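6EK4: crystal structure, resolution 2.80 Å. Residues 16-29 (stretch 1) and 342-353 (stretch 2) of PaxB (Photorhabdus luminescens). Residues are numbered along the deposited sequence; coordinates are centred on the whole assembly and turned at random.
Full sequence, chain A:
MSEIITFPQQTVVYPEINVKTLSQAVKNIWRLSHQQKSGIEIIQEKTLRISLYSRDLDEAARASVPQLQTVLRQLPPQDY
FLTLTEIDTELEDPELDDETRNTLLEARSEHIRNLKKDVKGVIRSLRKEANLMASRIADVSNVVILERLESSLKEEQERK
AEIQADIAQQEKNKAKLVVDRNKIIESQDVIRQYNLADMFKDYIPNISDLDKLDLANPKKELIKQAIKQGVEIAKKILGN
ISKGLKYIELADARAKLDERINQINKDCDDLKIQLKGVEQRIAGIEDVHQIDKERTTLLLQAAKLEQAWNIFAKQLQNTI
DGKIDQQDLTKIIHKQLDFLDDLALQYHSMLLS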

# COMPACT_ATOMS: atom_id res chain seq x y z
N GLU A 16 -0.79 25.27 7.92
CA GLU A 16 0.30 24.49 8.51
C GLU A 16 0.60 23.32 7.57
O GLU A 16 -0.25 22.45 7.37
CB GLU A 16 -0.08 23.98 9.90
CG GLU A 16 1.06 23.33 10.69
CD GLU A 16 2.06 24.33 11.26
OE1 GLU A 16 2.97 23.90 12.01
OE2 GLU A 16 1.96 25.55 10.98
N ILE A 17 1.81 23.31 7.01
CA ILE A 17 2.20 22.31 6.02
C ILE A 17 3.35 21.46 6.54
O ILE A 17 4.34 21.98 7.05
CB ILE A 17 2.63 22.98 4.69
CG1 ILE A 17 1.59 24.03 4.26
CG2 ILE A 17 2.81 21.93 3.59
CD1 ILE A 17 1.91 24.73 2.96
N ASN A 18 3.20 20.14 6.43
CA ASN A 18 4.25 19.19 6.76
C ASN A 18 4.81 18.59 5.47
O ASN A 18 4.20 17.70 4.87
CB ASN A 18 3.70 18.09 7.68
CG ASN A 18 4.80 17.28 8.36
OD1 ASN A 18 5.91 17.15 7.84
ND2 ASN A 18 4.49 16.74 9.53
N VAL A 19 5.97 19.09 5.04
CA VAL A 19 6.60 18.62 3.80
C VAL A 19 7.23 17.23 3.94
O VAL A 19 7.50 16.57 2.93
CB VAL A 19 7.66 19.62 3.27
CG1 VAL A 19 6.98 20.91 2.82
CG2 VAL A 19 8.74 19.91 4.31
N LYS A 20 7.46 16.78 5.17
CA LYS A 20 7.93 15.41 5.42
C LYS A 20 6.83 14.41 5.09
O LYS A 20 7.08 13.40 4.43
CB LYS A 20 8.37 15.24 6.88
CG LYS A 20 9.15 13.96 7.15
CD LYS A 20 9.47 13.79 8.62
CE LYS A 20 10.35 12.57 8.85
NZ LYS A 20 10.40 12.18 10.29
N THR A 21 5.61 14.69 5.56
CA THR A 21 4.44 13.88 5.23
C THR A 21 4.20 13.86 3.71
O THR A 21 3.76 12.84 3.17
CB THR A 21 3.18 14.41 5.95
OG1 THR A 21 3.41 14.40 7.36
CG2 THR A 21 1.97 13.55 5.63
N LEU A 22 4.49 14.98 3.05
CA LEU A 22 4.36 15.09 1.60
C LEU A 22 5.40 14.22 0.90
O LEU A 22 5.07 13.40 0.05
CB LEU A 22 4.51 16.55 1.16
CG LEU A 22 3.94 16.96 -0.21
CD1 LEU A 22 3.99 18.48 -0.35
CD2 LEU A 22 4.66 16.29 -1.37
N SER A 23 6.67 14.40 1.28
CA SER A 23 7.78 13.70 0.64
C SER A 23 7.83 12.20 0.96
O SER A 23 8.21 11.40 0.11
CB SER A 23 9.11 14.36 1.01
OG SER A 23 9.18 15.68 0.51
N GLN A 24 7.47 11.84 2.19
CA GLN A 24 7.43 10.44 2.60
C GLN A 24 6.35 9.68 1.84
O GLN A 24 6.53 8.51 1.51
CB GLN A 24 7.20 10.32 4.12
CG GLN A 24 7.26 8.90 4.67
CD GLN A 24 8.62 8.26 4.51
OE1 GLN A 24 9.63 8.80 4.99
NE2 GLN A 24 8.67 7.10 3.86
N ALA A 25 5.23 10.34 1.58
CA ALA A 25 4.14 9.74 0.80
C ALA A 25 4.57 9.49 -0.64
O ALA A 25 4.20 8.47 -1.23
CB ALA A 25 2.91 10.63 0.84
N VAL A 26 5.34 10.42 -1.21
CA VAL A 26 5.90 10.26 -2.55
C VAL A 26 6.90 9.10 -2.57
O VAL A 26 6.94 8.32 -3.53
CB VAL A 26 6.58 11.56 -3.03
CG1 VAL A 26 7.34 11.34 -4.34
CG2 VAL A 26 5.55 12.67 -3.21
N LYS A 27 7.70 8.99 -1.51
CA LYS A 27 8.65 7.89 -1.35
C LYS A 27 7.93 6.54 -1.25
O LYS A 27 8.37 5.55 -1.83
CB LYS A 27 9.51 8.13 -0.09
CG LYS A 27 10.54 7.05 0.23
CD LYS A 27 11.63 6.97 -0.83
CE LYS A 27 12.78 6.09 -0.37
NZ LYS A 27 13.90 6.07 -1.35
N ASN A 28 6.82 6.51 -0.52
CA ASN A 28 6.03 5.29 -0.35
C ASN A 28 5.32 4.85 -1.63
O ASN A 28 5.15 3.66 -1.86
CB ASN A 28 4.99 5.47 0.77
CG ASN A 28 5.63 5.63 2.14
OD1 ASN A 28 6.77 5.21 2.37
ND2 ASN A 28 4.90 6.25 3.06
N ILE A 29 4.90 5.82 -2.44
CA ILE A 29 4.26 5.51 -3.72
C ILE A 29 5.26 4.86 -4.68
O ILE A 29 4.91 3.91 -5.38
CB ILE A 29 3.62 6.77 -4.36
CG1 ILE A 29 2.35 7.16 -3.58
CG2 ILE A 29 3.26 6.53 -5.82
CD1 ILE A 29 1.85 8.56 -3.86
N ASP A 342 10.58 28.24 7.79
CA ASP A 342 10.08 27.03 8.43
C ASP A 342 10.08 25.84 7.47
O ASP A 342 10.47 24.74 7.84
CB ASP A 342 8.66 27.26 8.97
CG ASP A 342 8.04 26.00 9.54
OD1 ASP A 342 7.01 25.55 9.00
OD2 ASP A 342 8.59 25.45 10.52
N LEU A 343 9.63 26.07 6.23
CA LEU A 343 9.61 25.01 5.22
C LEU A 343 11.02 24.53 4.88
O LEU A 343 11.23 23.33 4.68
CB LEU A 343 8.90 25.49 3.95
CG LEU A 343 7.39 25.76 4.06
CD1 LEU A 343 6.86 26.30 2.74
CD2 LEU A 343 6.63 24.51 4.47
N ALA A 344 11.97 25.46 4.80
CA ALA A 344 13.37 25.11 4.58
C ALA A 344 13.93 24.33 5.77
O ALA A 344 14.74 23.42 5.59
CB ALA A 344 14.19 26.37 4.34
N LEU A 345 13.50 24.69 6.98
CA LEU A 345 13.92 24.00 8.20
C LEU A 345 13.45 22.54 8.20
O LEU A 345 14.16 21.66 8.71
CB LEU A 345 13.38 24.72 9.44
CG LEU A 345 13.70 24.13 10.82
CD1 LEU A 345 15.19 24.16 11.09
CD2 LEU A 345 12.94 24.90 11.89
N GLN A 346 12.27 22.28 7.64
CA GLN A 346 11.75 20.92 7.52
C GLN A 346 12.55 20.10 6.52
O GLN A 346 12.93 18.97 6.81
CB GLN A 346 10.27 20.94 7.12
CG GLN A 346 9.35 21.53 8.17
CD GLN A 346 7.89 21.45 7.77
OE1 GLN A 346 7.41 20.40 7.34
NE2 GLN A 346 7.17 22.56 7.91
N TYR A 347 12.78 20.67 5.34
CA TYR A 347 13.58 20.00 4.30
C TYR A 347 15.01 19.75 4.74
O TYR A 347 15.57 18.69 4.46
CB TYR A 347 13.58 20.82 3.00
CG TYR A 347 12.30 20.74 2.20
CD1 TYR A 347 11.80 19.52 1.77
CD2 TYR A 347 11.59 21.90 1.86
CE1 TYR A 347 10.63 19.44 1.03
CE2 TYR A 347 10.42 21.83 1.13
CZ TYR A 347 9.94 20.60 0.72
OH TYR A 347 8.78 20.52 -0.01
N HIS A 348 15.61 20.73 5.42
CA HIS A 348 16.99 20.62 5.90
C HIS A 348 17.18 19.44 6.86
O HIS A 348 18.17 18.72 6.77
CB HIS A 348 17.42 21.92 6.58
CG HIS A 348 18.77 21.85 7.22
ND1 HIS A 348 19.94 21.90 6.50
CD2 HIS A 348 19.13 21.74 8.52
CE1 HIS A 348 20.97 21.82 7.33
NE2 HIS A 348 20.50 21.72 8.56
N SER A 349 16.23 19.25 7.78
CA SER A 349 16.33 18.22 8.81
C SER A 349 15.43 17.01 8.53
O SER A 349 15.03 16.31 9.46
CB SER A 349 15.98 18.82 10.18
OG SER A 349 14.64 19.26 10.21
N MET A 350 15.14 16.75 7.26
CA MET A 350 14.23 15.67 6.89
C MET A 350 14.95 14.32 6.89
O MET A 350 16.00 14.17 6.27
CB MET A 350 13.63 15.93 5.50
CG MET A 350 12.45 15.03 5.18
SD MET A 350 11.59 15.48 3.66
CE MET A 350 10.77 16.99 4.16
N LEU A 351 14.36 13.35 7.59
CA LEU A 351 14.85 11.97 7.61
C LEU A 351 13.75 11.03 7.12
O LEU A 351 12.82 10.71 7.86
CB LEU A 351 15.27 11.57 9.03
CG LEU A 351 16.69 11.91 9.50
CD1 LEU A 351 16.98 13.40 9.40
CD2 LEU A 351 16.91 11.41 10.92
N LEU A 352 13.85 10.61 5.86
CA LEU A 352 12.85 9.72 5.26
C LEU A 352 13.18 8.25 5.54
O LEU A 352 14.25 7.93 6.06
CB LEU A 352 12.77 9.94 3.74
CG LEU A 352 12.38 11.35 3.28
CD1 LEU A 352 12.39 11.42 1.76
CD2 LEU A 352 11.01 11.74 3.82
N SER A 353 12.24 7.37 5.21
CA SER A 353 12.42 5.93 5.39
C SER A 353 11.44 5.14 4.52
O SER A 353 11.81 4.64 3.45
CB SER A 353 12.25 5.55 6.86
OG SER A 353 11.00 5.99 7.36
OXT SER A 353 10.27 4.97 4.86
O HOH W 1 7.64 18.07 -0.17

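The start of one helix (19-29) rests against the end of another (342-348) and against the short tail that follows it to the C-terminus. The two helix axes run 44° apart and come no closer than 10.0 Å. Together the stretches bury 686 Å².

Val19 is the main bump. Its CA-to-CB bond points toward stretch 2, and it loses more area to the partner than any other residue here. It fits among Leu343, Gln346, Tyr347 and Met350. Val19 CG1 lies 4.0 Å from Leu343 CD2. Val19 CG2 sits over one face of the Tyr347 ring, 3.8 Å from the centroid and 10° off the normal, a CH-pi contact. The same Val19 CG2 is 3.6 Å from Met350 CE. A short branched side chain suits this place: both methyls pack on Tyr347, and CG1 also reaches Leu343 while CG2 reaches Met350. Ile17 adds to the apolar patch, with Ile17 CB 4.3 Å from Leu343 CD2.

Gln346 serves the backbone just before and at the start of helix 19-29. Its amide can donate and accept at once, and it does both. Gln346 NE2 donates to Ile17 O at 3.0 Å, and Gln346 OE1 accepts from Val19 N at 3.0 Å. Gln346 NE2 also donates to Asp342 OD1 at 3.2 Å, which helps to hold the amide in place. Asn18 caps the helix: Asn18 OD1 accepts weak bonds from Lys20 N (3.1 Å) and Thr21 N (3.4 Å).

Met350 follows the helix, and its long, flexible side chain reaches back to stretch 1. Met350 CE lies 3.5 Å from Val19 O, and Met350 SD is 3.8 Å from Ser23 CB. Ser23 is small and leaves room for the sulfur. Ser23 OG lies near the plane of the Tyr347 ring, at the edge, 4.1 Å from Tyr347 CE1. A water joins the phenol to the helix: it lies 2.7 Å from Tyr347 OH and donates a weak bond to Val19 O at 3.4 Å.

Farther along, the tail passes Lys20 and Gln24. The extended Lys20 side chain brings Lys20 CE to 3.2 Å from Leu351 O. Leu352 turns its end inward, with Leu352 CD2 4.3 Å from Ser23 CB and 3.5 Å from Gln24 OE1. Gln24 holds the last residue. Gln24 OE1 accepts from Ser353 N at 3.0 Å, and Gln24 NE2 makes a weak bond to the terminal carboxylate, Ser353 OXT, at 2.8 Å. Gln24 NE2 also donates to Asn28 OD1 at 3.1 Å, which steadies the amide.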